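Local coordinates for protein botulinum neurotoxin type G (PDB 3MPP) that adheres to the surface of host nerve cells through its receptor-binding domain and delivers a protease light chain into their cytosol, at residues Ser28-Asn33 and Ser48-His53; Ile94-Asn99 and Asn180-Lys185; Asn99-Lys104 and Ile117-Lys122; Lys124-Glu129 and Gly154-Tyr159. The protein carries 4 engineered substitutions. All coordinates share one frame; numbering follows the deposited sequence.

Contact 1 (Ser28-Asn33 and Ser48-His53); sequences SDVIFN and SNITAH
The ring of F32 leans its CZ toward I50, whose CD1 lies 4.2 Å from it and approaches at a slant. One face of the same ring carries V30, two residues earlier in the chain, with CG1 3.6 Å above the plane of the F32 ring and offset toward the rim; a second ring, Y9, stacks on F32. The two methyls of V30 thus divide the work. With CG1 anti to the backbone N (chi1 178°) and laid on the ring, CG2 stands beside that N and reaches across to the other segment, where V30 CG2 is 3.4 Å from the backbone N of N49. V30 CG2 is also 4.3 Å from I50 CG1, which joins it to the apolar patch. At the polar end S48 takes over. S48 OG donates to D29 O over 2.7 Å, coming from above the carbonyl plane, 50° out of it, and the same hydroxyl is bonded to the backbone N of N43. D29 flanks the serine, its OD2 3.5 Å from S48 CB. Strand 30-33 pairs with 39-43 in one sheet, strand 50-53 with 181-187 in the other, and the touching parts of the two segments run 59° apart. Strand and loop thus meet between the two sheets of the lectin-like jelly-roll sandwich of the N-terminal receptor-binding subdomain, through side chains and not backbone pairing.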
loop_
_atom_site.group_PDB
_atom_site.type_symbol
_atom_site.label_atom_id
_atom_site.label_comp_id
_atom_site.label_asym_id
_atom_site.label_seq_id
_atom_site.Cartn_x
_atom_site.Cartn_y
_atom_site.Cartn_z
ATOM N N SER A 28 10.188 23.853 -7.053
ATOM C CA SER A 28 10.699 23.911 -5.689
ATOM C C SER A 28 9.745 23.318 -4.644
ATOM O O SER A 28 10.137 23.137 -3.493
ATOM C CB SER A 28 11.007 25.361 -5.319
ATOM O OG SER A 28 9.837 26.156 -5.385
ATOM N N ASP A 29 8.503 23.028 -5.041
ATOM C CA ASP A 29 7.492 22.528 -4.100
ATOM C C ASP A 29 7.183 21.040 -4.317
ATOM O O ASP A 29 6.064 20.584 -4.069
ATOM C CB ASP A 29 6.207 23.376 -4.173
ATOM C CG ASP A 29 5.213 23.066 -3.040
ATOM O OD1 ASP A 29 5.641 22.838 -1.887
ATOM O OD2 ASP A 29 3.993 23.062 -3.315
ATOM N N VAL A 30 8.181 20.285 -4.772
ATOM C CA VAL A 30 8.054 18.832 -4.883
ATOM C C VAL A 30 8.841 18.163 -3.756
ATOM O O VAL A 30 9.954 18.567 -3.441
ATOM C CB VAL A 30 8.564 18.296 -6.240
ATOM C CG1 VAL A 30 8.454 16.771 -6.288
ATOM C CG2 VAL A 30 7.786 18.921 -7.403
ATOM N N ILE A 31 8.248 17.153 -3.132
ATOM C CA ILE A 31 8.936 16.400 -2.090
ATOM C C ILE A 31 9.377 15.045 -2.638
ATOM O O ILE A 31 8.633 14.356 -3.335
ATOM C CB ILE A 31 8.054 16.204 -0.833
ATOM C CG1 ILE A 31 7.840 17.533 -0.108
ATOM C CG2 ILE A 31 8.712 15.229 0.140
ATOM C CD1 ILE A 31 6.907 18.472 -0.810
ATOM N N PHE A 32 10.602 14.666 -2.320
ATOM C CA PHE A 32 11.145 13.406 -2.784
ATOM C C PHE A 32 11.541 12.584 -1.575
ATOM O O PHE A 32 11.824 13.126 -0.512
ATOM C CB PHE A 32 12.400 13.630 -3.632
ATOM C CG PHE A 32 12.140 14.271 -4.970
ATOM C CD1 PHE A 32 11.730 13.507 -6.046
ATOM C CD2 PHE A 32 12.342 15.633 -5.154
ATOM C CE1 PHE A 32 11.501 14.086 -7.279
ATOM C CE2 PHE A 32 12.127 16.223 -6.386
ATOM C CZ PHE A 32 11.703 15.450 -7.453
ATOM N N ASN A 33 11.553 11.271 -1.744
ATOM C CA ASN A 33 12.290 10.405 -0.838
ATOM C C ASN A 33 13.003 9.344 -1.663
ATOM O O ASN A 33 12.660 9.130 -2.826
ATOM C CB ASN A 33 11.383 9.803 0.242
ATOM C CG ASN A 33 10.371 8.827 -0.311
ATOM O OD1 ASN A 33 10.706 7.945 -1.096
ATOM N ND2 ASN A 33 9.119 8.976 0.109
ATOM N N SER A 48 4.865 23.059 -7.535
ATOM C CA SER A 48 4.976 21.634 -7.273
ATOM C C SER A 48 4.788 20.914 -8.597
ATOM O O SER A 48 3.687 20.466 -8.929
ATOM C CB SER A 48 3.903 21.171 -6.281
ATOM O OG SER A 48 4.184 19.837 -5.858
ATOM N N ASN A 49 5.852 20.834 -9.380
ATOM C CA ASN A 49 5.728 20.261 -10.709
ATOM C C ASN A 49 7.018 19.606 -11.177
ATOM O O ASN A 49 8.105 19.934 -10.702
ATOM C CB ASN A 49 5.304 21.331 -11.707
ATOM C CG ASN A 49 6.439 22.282 -12.044
ATOM O OD1 ASN A 49 6.756 23.186 -11.271
ATOM N ND2 ASN A 49 7.070 22.066 -13.192
ATOM N N ILE A 50 6.874 18.669 -12.105
ATOM C CA ILE A 50 8.001 18.048 -12.783
ATOM C C ILE A 50 7.652 18.010 -14.248
ATOM O O ILE A 50 6.535 17.634 -14.614
ATOM C CB ILE A 50 8.209 16.596 -12.336
ATOM C CG1 ILE A 50 8.528 16.527 -10.840
ATOM C CG2 ILE A 50 9.316 15.921 -13.165
ATOM C CD1 ILE A 50 8.574 15.111 -10.306
ATOM N N THR A 51 8.594 18.417 -15.088
ATOM C CA THR A 51 8.432 18.260 -16.522
ATOM C C THR A 51 9.508 17.307 -17.030
ATOM O O THR A 51 10.695 17.486 -16.752
ATOM C CB THR A 51 8.520 19.610 -17.268
ATOM O OG1 THR A 51 7.422 20.447 -16.882
ATOM C CG2 THR A 51 8.459 19.394 -18.768
ATOM N N ALA A 52 9.086 16.266 -17.734
ATOM C CA ALA A 52 10.031 15.415 -18.443
ATOM C C ALA A 52 10.159 15.945 -19.863
ATOM O O ALA A 52 9.203 15.900 -20.637
ATOM C CB ALA A 52 9.562 13.975 -18.448
ATOM N N HIS A 53 11.327 16.491 -20.185
ATOM C CA HIS A 53 11.595 16.987 -21.532
ATOM C C HIS A 53 12.269 15.885 -22.337
ATOM O O HIS A 53 13.413 15.515 -22.066
ATOM C CB HIS A 53 12.486 18.232 -21.503
ATOM C CG HIS A 53 11.823 19.449 -20.930
ATOM N ND1 HIS A 53 11.117 20.347 -21.701
ATOM C CD2 HIS A 53 11.780 19.927 -19.663
ATOM C CE1 HIS A 53 10.659 21.321 -20.936
ATOM N NE2 HIS A 53 11.048 21.091 -19.694
#

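Contact 2 (Ile94-Asn99 and Asn180-Lys185); sequences ISCIKN and NDIDFK
S95 and D183 face each other as an antiparallel hydrogen-bonded pair. S95 N donates to D183 O over 3.1 Å, and D183 N returns a bond of 3.0 Å to S95 O, whose donor lies nearly along the C=O axis. One step away, I94 and F184 form the adjoining non-hydrogen-bonded pair, and here the side chains do the joining. CG2 of I94 sits over a face of the F184 ring as a CH-pi contact, 4.3 Å from the centroid and 22° off the normal, while I94 CG1 is 3.8 Å from F184 CD1. Because CG2 is anti to the backbone N of I94, the same methyl also meets the CG2 of I182, at 3.8 Å. The two strands run antiparallel but twisted, their directions 129° apart; at the next residue C96 SG is 4.1 Å from I182 CG1.

A second shell sets these groups in place. F201 meets the F184 ring edge-to-face and also touches I94, W103 backs both I94 and C96, and L5 and I203 lie against I182. Among the polar groups, D183 OD1 accepts from T51 OG1 of the next strand. Strand 181-187 lies between 50-53 and 90-98 in the seven-stranded sheet, 103-108 follows beyond 90-98, and the apolar face bearing I94 and F184 packs against strands 3-10 and 195-204 of the opposing sheet.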
loop_
_atom_site.group_PDB
_atom_site.type_symbol
_atom_site.label_atom_id
_atom_site.label_comp_id
_atom_site.label_asym_id
_atom_site.label_seq_id
_atom_site.Cartn_x
_atom_site.Cartn_y
_atom_site.Cartn_z
ATOM N N ILE A 94 -1.175 14.019 -14.475
ATOM C CA ILE A 94 -0.136 13.767 -15.469
ATOM C C ILE A 94 -0.711 14.015 -16.860
ATOM O O ILE A 94 -1.808 13.551 -17.173
ATOM C CB ILE A 94 0.385 12.317 -15.412
ATOM C CG1 ILE A 94 0.767 11.918 -13.981
ATOM C CG2 ILE A 94 1.584 12.150 -16.342
ATOM C CD1 ILE A 94 1.008 10.417 -13.805
ATOM N N SER A 95 0.017 14.748 -17.695
ATOM C CA SER A 95 -0.483 15.034 -19.031
ATOM C C SER A 95 0.620 15.135 -20.069
ATOM O O SER A 95 1.762 15.487 -19.759
ATOM C CB SER A 95 -1.297 16.325 -19.034
ATOM O OG SER A 95 -0.443 17.454 -19.004
ATOM N N CYS A 96 0.248 14.822 -21.305
ATOM C CA CYS A 96 1.118 14.932 -22.461
ATOM C C CYS A 96 0.251 15.489 -23.585
ATOM O O CYS A 96 -0.353 14.741 -24.356
ATOM C CB CYS A 96 1.657 13.555 -22.833
ATOM S SG CYS A 96 2.968 13.551 -24.064
ATOM N N ILE A 97 0.200 16.814 -23.667
ATOM C CA ILE A 97 -0.810 17.507 -24.455
ATOM C C ILE A 97 -0.158 18.579 -25.310
ATOM O O ILE A 97 0.812 19.211 -24.899
ATOM C CB ILE A 97 -1.837 18.203 -23.540
ATOM C CG1 ILE A 97 -2.584 17.180 -22.666
ATOM C CG2 ILE A 97 -2.795 19.084 -24.357
ATOM C CD1 ILE A 97 -3.711 16.465 -23.373
ATOM N N LYS A 98 -0.704 18.783 -26.500
ATOM C CA LYS A 98 -0.207 19.801 -27.406
ATOM C C LYS A 98 -1.360 20.265 -28.276
ATOM O O LYS A 98 -2.061 19.445 -28.868
ATOM C CB LYS A 98 0.912 19.220 -28.263
ATOM C CG LYS A 98 1.430 20.139 -29.343
ATOM C CD LYS A 98 2.414 19.382 -30.205
ATOM C CE LYS A 98 2.773 20.149 -31.451
ATOM N NZ LYS A 98 3.320 19.222 -32.475
ATOM N N ASN A 99 -1.558 21.578 -28.346
ATOM C CA ASN A 99 -2.701 22.137 -29.055
ATOM C C ASN A 99 -4.004 21.479 -28.593
ATOM O O ASN A 99 -4.870 21.134 -29.410
ATOM C CB ASN A 99 -2.532 21.970 -30.566
ATOM C CG ASN A 99 -1.240 22.579 -31.083
ATOM O OD1 ASN A 99 -1.032 23.790 -31.002
ATOM N ND2 ASN A 99 -0.371 21.738 -31.638
ATOM N N ASN A 180 6.345 16.512 -26.644
ATOM C CA ASN A 180 7.693 16.234 -26.161
ATOM C C ASN A 180 7.784 16.341 -24.644
ATOM O O ASN A 180 8.724 15.833 -24.030
ATOM C CB ASN A 180 8.700 17.196 -26.796
ATOM C CG ASN A 180 8.833 17.000 -28.290
ATOM O OD1 ASN A 180 8.936 15.872 -28.775
ATOM N ND2 ASN A 180 8.839 18.101 -29.031
ATOM N N ASP A 181 6.810 17.014 -24.043
ATOM C CA ASP A 181 6.809 17.204 -22.596
ATOM C C ASP A 181 5.758 16.366 -21.888
ATOM O O ASP A 181 4.619 16.247 -22.351
ATOM C CB ASP A 181 6.583 18.677 -22.253
ATOM C CG ASP A 181 7.796 19.532 -22.532
ATOM O OD1 ASP A 181 8.875 18.961 -22.797
ATOM O OD2 ASP A 181 7.671 20.773 -22.483
ATOM N N ILE A 182 6.149 15.780 -20.761
ATOM C CA ILE A 182 5.180 15.196 -19.851
ATOM C C ILE A 182 5.198 16.017 -18.574
ATOM O O ILE A 182 6.235 16.130 -17.917
ATOM C CB ILE A 182 5.489 13.726 -19.539
ATOM C CG1 ILE A 182 5.411 12.898 -20.828
ATOM C CG2 ILE A 182 4.522 13.195 -18.457
ATOM C CD1 ILE A 182 5.832 11.457 -20.676
ATOM N N ASP A 183 4.055 16.607 -18.235
ATOM C CA ASP A 183 3.954 17.429 -17.035
ATOM C C ASP A 183 3.312 16.668 -15.890
ATOM O O ASP A 183 2.187 16.178 -16.009
ATOM C CB ASP A 183 3.135 18.685 -17.293
ATOM C CG ASP A 183 3.900 19.735 -18.077
ATOM O OD1 ASP A 183 5.091 19.512 -18.389
ATOM O OD2 ASP A 183 3.297 20.787 -18.380
ATOM N N PHE A 184 4.031 16.603 -14.775
ATOM C CA PHE A 184 3.499 16.053 -13.535
ATOM C C PHE A 184 3.132 17.230 -12.656
ATOM O O PHE A 184 4.012 17.991 -12.216
ATOM C CB PHE A 184 4.540 15.172 -12.861
ATOM C CG PHE A 184 4.956 13.996 -13.694
ATOM C CD1 PHE A 184 4.479 12.728 -13.412
ATOM C CD2 PHE A 184 5.815 14.162 -14.768
ATOM C CE1 PHE A 184 4.860 11.638 -14.180
ATOM C CE2 PHE A 184 6.204 13.073 -15.548
ATOM C CZ PHE A 184 5.721 11.813 -15.252
ATOM N N LYS A 185 1.832 17.400 -12.427
ATOM C CA LYS A 185 1.328 18.612 -11.796
ATOM C C LYS A 185 -0.178 18.513 -11.595
ATOM O O LYS A 185 -0.874 17.981 -12.445
ATOM C CB LYS A 185 1.641 19.804 -12.713
ATOM C CG LYS A 185 1.256 21.153 -12.181
ATOM C CD LYS A 185 1.507 22.220 -13.246
ATOM C CE LYS A 185 1.384 23.625 -12.674
ATOM N NZ LYS A 185 1.943 24.644 -13.607
#

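Contact 3 (Asn99-Lys104 and Ile117-Lys122); sequences NDSGWK and IDVNAK
S101 meets the segment 117-122 from CB outward. S101 CB rests 3.5 Å from D118 O; S101 OG, anti to the backbone N (chi1 172°), goes on to donate to I117 O over 2.8 Å, tilted 20° from the carbonyl plane. OG is also hydrogen-bonded to the backbone N of N177, so this buried hydroxyl ties three pieces of chain together. I117 O takes a second bond from G102 N, 3.2 Å long and in the carbonyl plane. In return I117 N donates to G102 O over 3.1 Å, which makes G102 and I117 an antiparallel hydrogen-bonded pair. The backbone angles of G102 would jam a CB against the carbonyl O of S101, a conformation that calls for glycine. Beside the pair, I117 CG2 is 3.3 Å from D100 O.

Beyond I117 the chain folds into a type I turn from D118 to A121. D118 OD1 accepts from N120 N, an Asx turn, and also from K122 N; the two come from opposite faces of the carboxylate plane. OD2 takes the backbone N of D174. Three N-H donors on one buried carboxylate would be expected to favour its charged form.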
loop_
_atom_site.group_PDB
_atom_site.type_symbol
_atom_site.label_atom_id
_atom_site.label_comp_id
_atom_site.label_asym_id
_atom_site.label_seq_id
_atom_site.Cartn_x
_atom_site.Cartn_y
_atom_site.Cartn_z
ATOM N N ASN A 99 -1.558 21.578 -28.346
ATOM C CA ASN A 99 -2.701 22.137 -29.055
ATOM C C ASN A 99 -4.004 21.479 -28.593
ATOM O O ASN A 99 -4.870 21.134 -29.410
ATOM C CB ASN A 99 -2.532 21.970 -30.566
ATOM C CG ASN A 99 -1.240 22.579 -31.083
ATOM O OD1 ASN A 99 -1.032 23.790 -31.002
ATOM N ND2 ASN A 99 -0.371 21.738 -31.638
ATOM N N ASP A 100 -4.119 21.283 -27.282
ATOM C CA ASP A 100 -5.326 20.730 -26.669
ATOM C C ASP A 100 -5.546 19.255 -26.990
ATOM O O ASP A 100 -6.608 18.706 -26.698
ATOM C CB ASP A 100 -6.555 21.544 -27.079
ATOM C CG ASP A 100 -6.526 22.947 -26.529
ATOM O OD1 ASP A 100 -6.138 23.107 -25.355
ATOM O OD2 ASP A 100 -6.893 23.889 -27.265
ATOM N N SER A 101 -4.542 18.616 -27.583
ATOM C CA SER A 101 -4.649 17.211 -27.967
ATOM C C SER A 101 -3.492 16.365 -27.427
ATOM O O SER A 101 -2.332 16.781 -27.459
ATOM C CB SER A 101 -4.728 17.077 -29.487
ATOM O OG SER A 101 -4.645 15.718 -29.876
ATOM N N GLY A 102 -3.822 15.170 -26.938
ATOM C CA GLY A 102 -2.840 14.262 -26.374
ATOM C C GLY A 102 -3.512 13.346 -25.373
ATOM O O GLY A 102 -4.656 12.946 -25.585
ATOM N N TRP A 103 -2.813 13.026 -24.281
ATOM C CA TRP A 103 -3.394 12.224 -23.204
ATOM C C TRP A 103 -3.171 12.836 -21.831
ATOM O O TRP A 103 -2.203 13.564 -21.602
ATOM C CB TRP A 103 -2.856 10.792 -23.200
ATOM C CG TRP A 103 -1.371 10.680 -22.990
ATOM C CD1 TRP A 103 -0.424 10.512 -23.959
ATOM C CD2 TRP A 103 -0.664 10.699 -21.739
ATOM N NE1 TRP A 103 0.825 10.437 -23.395
ATOM C CE2 TRP A 103 0.708 10.548 -22.034
ATOM C CE3 TRP A 103 -1.055 10.843 -20.401
ATOM C CZ2 TRP A 103 1.689 10.534 -21.045
ATOM C CZ3 TRP A 103 -0.075 10.823 -19.413
ATOM C CH2 TRP A 103 1.278 10.670 -19.739
ATOM N N LYS A 104 -4.065 12.512 -20.908
ATOM C CA LYS A 104 -3.920 12.966 -19.536
ATOM C C LYS A 104 -4.421 11.905 -18.574
ATOM O O LYS A 104 -5.354 11.161 -18.880
ATOM C CB LYS A 104 -4.675 14.277 -19.321
ATOM C CG LYS A 104 -6.185 14.128 -19.273
ATOM C CD LYS A 104 -6.873 15.484 -19.123
ATOM C CE LYS A 104 -8.391 15.332 -19.065
ATOM N NZ LYS A 104 -9.080 16.572 -18.595
ATOM N N ILE A 117 -7.736 12.913 -26.159
ATOM C CA ILE A 117 -8.402 14.035 -26.794
ATOM C C ILE A 117 -7.789 14.277 -28.164
ATOM O O ILE A 117 -6.565 14.385 -28.296
ATOM C CB ILE A 117 -8.284 15.313 -25.940
ATOM C CG1 ILE A 117 -8.798 15.046 -24.524
ATOM C CG2 ILE A 117 -9.029 16.479 -26.605
ATOM C CD1 ILE A 117 -8.774 16.252 -23.619
ATOM N N ASP A 118 -8.639 14.338 -29.185
ATOM C CA ASP A 118 -8.162 14.547 -30.546
ATOM C C ASP A 118 -7.961 16.030 -30.863
ATOM O O ASP A 118 -8.150 16.904 -30.004
ATOM C CB ASP A 118 -9.093 13.884 -31.573
ATOM C CG ASP A 118 -10.480 14.512 -31.611
ATOM O OD1 ASP A 118 -10.653 15.647 -31.108
ATOM O OD2 ASP A 118 -11.399 13.865 -32.160
ATOM N N VAL A 119 -7.579 16.303 -32.105
ATOM C CA VAL A 119 -7.241 17.656 -32.534
ATOM C C VAL A 119 -8.448 18.592 -32.591
ATOM O O VAL A 119 -8.293 19.808 -32.744
ATOM C CB VAL A 119 -6.557 17.630 -33.906
ATOM C CG1 VAL A 119 -5.083 17.282 -33.750
ATOM C CG2 VAL A 119 -7.258 16.634 -34.817
ATOM N N ASN A 120 -9.645 18.026 -32.478
ATOM C CA ASN A 120 -10.867 18.825 -32.503
ATOM C C ASN A 120 -11.454 19.029 -31.106
ATOM O O ASN A 120 -12.539 19.594 -30.952
ATOM C CB ASN A 120 -11.899 18.186 -33.429
ATOM C CG ASN A 120 -11.484 18.239 -34.887
ATOM O OD1 ASN A 120 -11.495 17.223 -35.584
ATOM N ND2 ASN A 120 -11.112 19.430 -35.360
ATOM N N ALA A 121 -10.720 18.563 -30.098
ATOM C CA ALA A 121 -11.141 18.626 -28.702
ATOM C C ALA A 121 -12.260 17.637 -28.368
ATOM O O ALA A 121 -12.973 17.806 -27.379
ATOM C CB ALA A 121 -11.529 20.050 -28.297
ATOM N N LYS A 122 -12.402 16.602 -29.190
ATOM C CA LYS A 122 -13.301 15.500 -28.863
ATOM C C LYS A 122 -12.592 14.475 -27.977
ATOM O O LYS A 122 -11.549 13.932 -28.350
ATOM C CB LYS A 122 -13.809 14.822 -30.134
ATOM C CG LYS A 122 -14.598 13.546 -29.880
ATOM C CD LYS A 122 -14.982 12.865 -31.190
ATOM C CE LYS A 122 -15.896 11.672 -30.951
ATOM N NZ LYS A 122 -15.933 10.749 -32.116
#

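Contact 4 (Lys124-Glu129 and Gly154-Tyr159); sequences KSIFFE and GNANIY
Strands 124-129 and 156-159 run in nearly the same direction, 17° apart, with their axes 7.6 Å from each other at closest, and no hydrogen bond joins them. I126 lies opposite A156 and F128 opposite I158, the CA atoms of F128 and I158 being 7.3 Å apart. The gap is bridged by side chains, those of I126, F128, A156 and I158 all starting toward the other strand.

The side chains of I126 and I158 lie flank to flank, pointing opposite ways. CG1 of I126 is anti to the backbone N (chi1 -179°), which leaves CG2 in the crowded position between N and the carbonyl carbon; that CG2 touches I158 CD1 at 3.9 Å. Farther out, I126 CD1 reaches the carbonyl O of A156 at 3.5 Å. From the other side I158 CD1 comes up to the backbone of the facing strand, 3.7 Å from F127 C. The setting is a lectin-like jelly-roll sandwich: strand 123-129 is one edge of the seven-stranded sheet, while 156-160 lies in the opposing sheet between 144-150 and 163-168. CB of A156 adds a looser apolar touch, 4.4 Å from I126 CG2, and F128 CB stands 4.3 Å from I158 CG2.

Beyond its CB, the F128 ring turns away from the facing strand and meets Y139 edge-to-face. F127 starts out on the side away from the contact, and its ring takes part in cation-pi contacts with R111 and K166, the latter on strand 163-168.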
loop_
_atom_site.group_PDB
_atom_site.type_symbol
_atom_site.label_atom_id
_atom_site.label_comp_id
_atom_site.label_asym_id
_atom_site.label_seq_id
_atom_site.Cartn_x
_atom_site.Cartn_y
_atom_site.Cartn_z
ATOM N N LYS A 124 -12.557 11.026 -25.107
ATOM C CA LYS A 124 -13.155 9.806 -24.592
ATOM C C LYS A 124 -12.288 9.272 -23.449
ATOM O O LYS A 124 -11.052 9.247 -23.536
ATOM C CB LYS A 124 -13.312 8.764 -25.698
ATOM C CG LYS A 124 -14.108 7.532 -25.286
ATOM C CD LYS A 124 -14.448 6.651 -26.493
ATOM C CE LYS A 124 -15.644 7.183 -27.280
ATOM N NZ LYS A 124 -15.371 8.461 -28.002
ATOM N N SER A 125 -12.941 8.849 -22.376
ATOM C CA SER A 125 -12.228 8.442 -21.184
ATOM C C SER A 125 -12.553 7.024 -20.758
ATOM O O SER A 125 -13.622 6.500 -21.053
ATOM C CB SER A 125 -12.551 9.393 -20.039
ATOM O OG SER A 125 -12.121 10.704 -20.341
ATOM N N ILE A 126 -11.608 6.421 -20.049
ATOM C CA ILE A 126 -11.811 5.152 -19.385
ATOM C C ILE A 126 -11.302 5.370 -17.964
ATOM O O ILE A 126 -10.418 6.193 -17.755
ATOM C CB ILE A 126 -11.026 4.036 -20.094
ATOM C CG1 ILE A 126 -11.247 2.692 -19.405
ATOM C CG2 ILE A 126 -9.548 4.376 -20.155
ATOM C CD1 ILE A 126 -10.643 1.527 -20.160
ATOM N N PHE A 127 -11.860 4.655 -16.988
ATOM C CA PHE A 127 -11.512 4.905 -15.599
ATOM C C PHE A 127 -11.571 3.647 -14.736
ATOM O O PHE A 127 -12.186 2.641 -15.114
ATOM C CB PHE A 127 -12.438 5.980 -15.013
ATOM C CG PHE A 127 -13.871 5.548 -14.903
ATOM C CD1 PHE A 127 -14.303 4.824 -13.798
ATOM C CD2 PHE A 127 -14.783 5.849 -15.906
ATOM C CE1 PHE A 127 -15.614 4.419 -13.684
ATOM C CE2 PHE A 127 -16.101 5.448 -15.799
ATOM C CZ PHE A 127 -16.519 4.727 -14.687
ATOM N N PHE A 128 -10.912 3.715 -13.584
ATOM C CA PHE A 128 -11.045 2.711 -12.541
ATOM C C PHE A 128 -11.620 3.390 -11.301
ATOM O O PHE A 128 -11.121 4.435 -10.886
ATOM C CB PHE A 128 -9.684 2.076 -12.218
ATOM C CG PHE A 128 -9.691 1.198 -10.992
ATOM C CD1 PHE A 128 -10.381 -0.010 -10.987
ATOM C CD2 PHE A 128 -8.982 1.563 -9.850
ATOM C CE1 PHE A 128 -10.377 -0.830 -9.858
ATOM C CE2 PHE A 128 -8.983 0.753 -8.728
ATOM C CZ PHE A 128 -9.683 -0.451 -8.732
ATOM N N GLU A 129 -12.673 2.813 -10.726
ATOM C CA GLU A 129 -13.258 3.356 -9.500
ATOM C C GLU A 129 -13.188 2.330 -8.378
ATOM O O GLU A 129 -13.601 1.191 -8.576
ATOM C CB GLU A 129 -14.723 3.744 -9.722
ATOM C CG GLU A 129 -15.433 4.234 -8.444
ATOM C CD GLU A 129 -16.834 4.793 -8.711
ATOM O OE1 GLU A 129 -17.018 5.488 -9.727
ATOM O OE2 GLU A 129 -17.751 4.546 -7.900
ATOM N N GLY A 154 -9.352 0.299 -32.092
ATOM C CA GLY A 154 -8.372 0.513 -31.045
ATOM C C GLY A 154 -8.940 0.366 -29.650
ATOM O O GLY A 154 -9.976 0.943 -29.318
ATOM N N ASN A 155 -8.253 -0.415 -28.827
ATOM C CA ASN A 155 -8.669 -0.623 -27.449
ATOM C C ASN A 155 -7.786 0.109 -26.447
ATOM O O ASN A 155 -6.569 0.199 -26.613
ATOM C CB ASN A 155 -8.712 -2.115 -27.116
ATOM C CG ASN A 155 -9.966 -2.788 -27.628
ATOM O OD1 ASN A 155 -10.817 -2.151 -28.245
ATOM N ND2 ASN A 155 -10.091 -4.082 -27.366
ATOM N N ALA A 156 -8.420 0.646 -25.416
ATOM C CA ALA A 156 -7.703 1.172 -24.270
ATOM C C ALA A 156 -7.987 0.251 -23.098
ATOM O O ALA A 156 -9.134 -0.136 -22.882
ATOM C CB ALA A 156 -8.157 2.590 -23.962
ATOM N N ASN A 157 -6.943 -0.112 -22.354
ATOM C CA ASN A 157 -7.083 -1.002 -21.203
ATOM C C ASN A 157 -6.488 -0.392 -19.945
ATOM O O ASN A 157 -5.431 0.239 -19.996
ATOM C CB ASN A 157 -6.387 -2.339 -21.465
ATOM C CG ASN A 157 -6.805 -2.976 -22.781
ATOM O OD1 ASN A 157 -6.623 -2.399 -23.852
ATOM N ND2 ASN A 157 -7.352 -4.178 -22.702
ATOM N N ILE A 158 -7.161 -0.591 -18.815
ATOM C CA ILE A 158 -6.613 -0.205 -17.525
ATOM C C ILE A 158 -6.386 -1.446 -16.688
ATOM O O ILE A 158 -7.311 -2.221 -16.437
ATOM C CB ILE A 158 -7.542 0.738 -16.742
ATOM C CG1 ILE A 158 -7.711 2.067 -17.467
ATOM C CG2 ILE A 158 -6.985 0.989 -15.340
ATOM C CD1 ILE A 158 -8.393 3.110 -16.621
ATOM N N TYR A 159 -5.143 -1.630 -16.268
ATOM C CA TYR A 159 -4.791 -2.697 -15.355
ATOM C C TYR A 159 -4.547 -2.088 -13.986
ATOM O O TYR A 159 -3.920 -1.047 -13.883
ATOM C CB TYR A 159 -3.512 -3.373 -15.825
ATOM C CG TYR A 159 -3.644 -4.071 -17.149
ATOM C CD1 TYR A 159 -3.806 -5.448 -17.211
ATOM C CD2 TYR A 159 -3.602 -3.358 -18.338
ATOM C CE1 TYR A 159 -3.922 -6.099 -18.428
ATOM C CE2 TYR A 159 -3.717 -3.996 -19.560
ATOM C CZ TYR A 159 -3.879 -5.363 -19.599
ATOM O OH TYR A 159 -3.994 -6.005 -20.807
#

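How the contacts relate
All four contacts lie in the N-terminal receptor-binding subdomain, away from the probable ganglioside-binding motif of the C-terminal one. Contact 1 comes first along the chain; contacts 3 and 4 follow in series, both nested inside the loop that contact 2 closes. Contact 2 lies within the seven-stranded sheet and contact 3 at its margin, where 103-108 pairs with the end of 111-117; they share N99 and have centres 11 Å apart, joined by neighbouring strands 90-98 and 103-108. Contact 1 touches contact 2 through strands 50-53 and 181-187. Contacts 1 and 4, with centres 27 Å apart, each link this sheet to the opposing one. The sandwich is thus built by pairing within a sheet and packing between sheets.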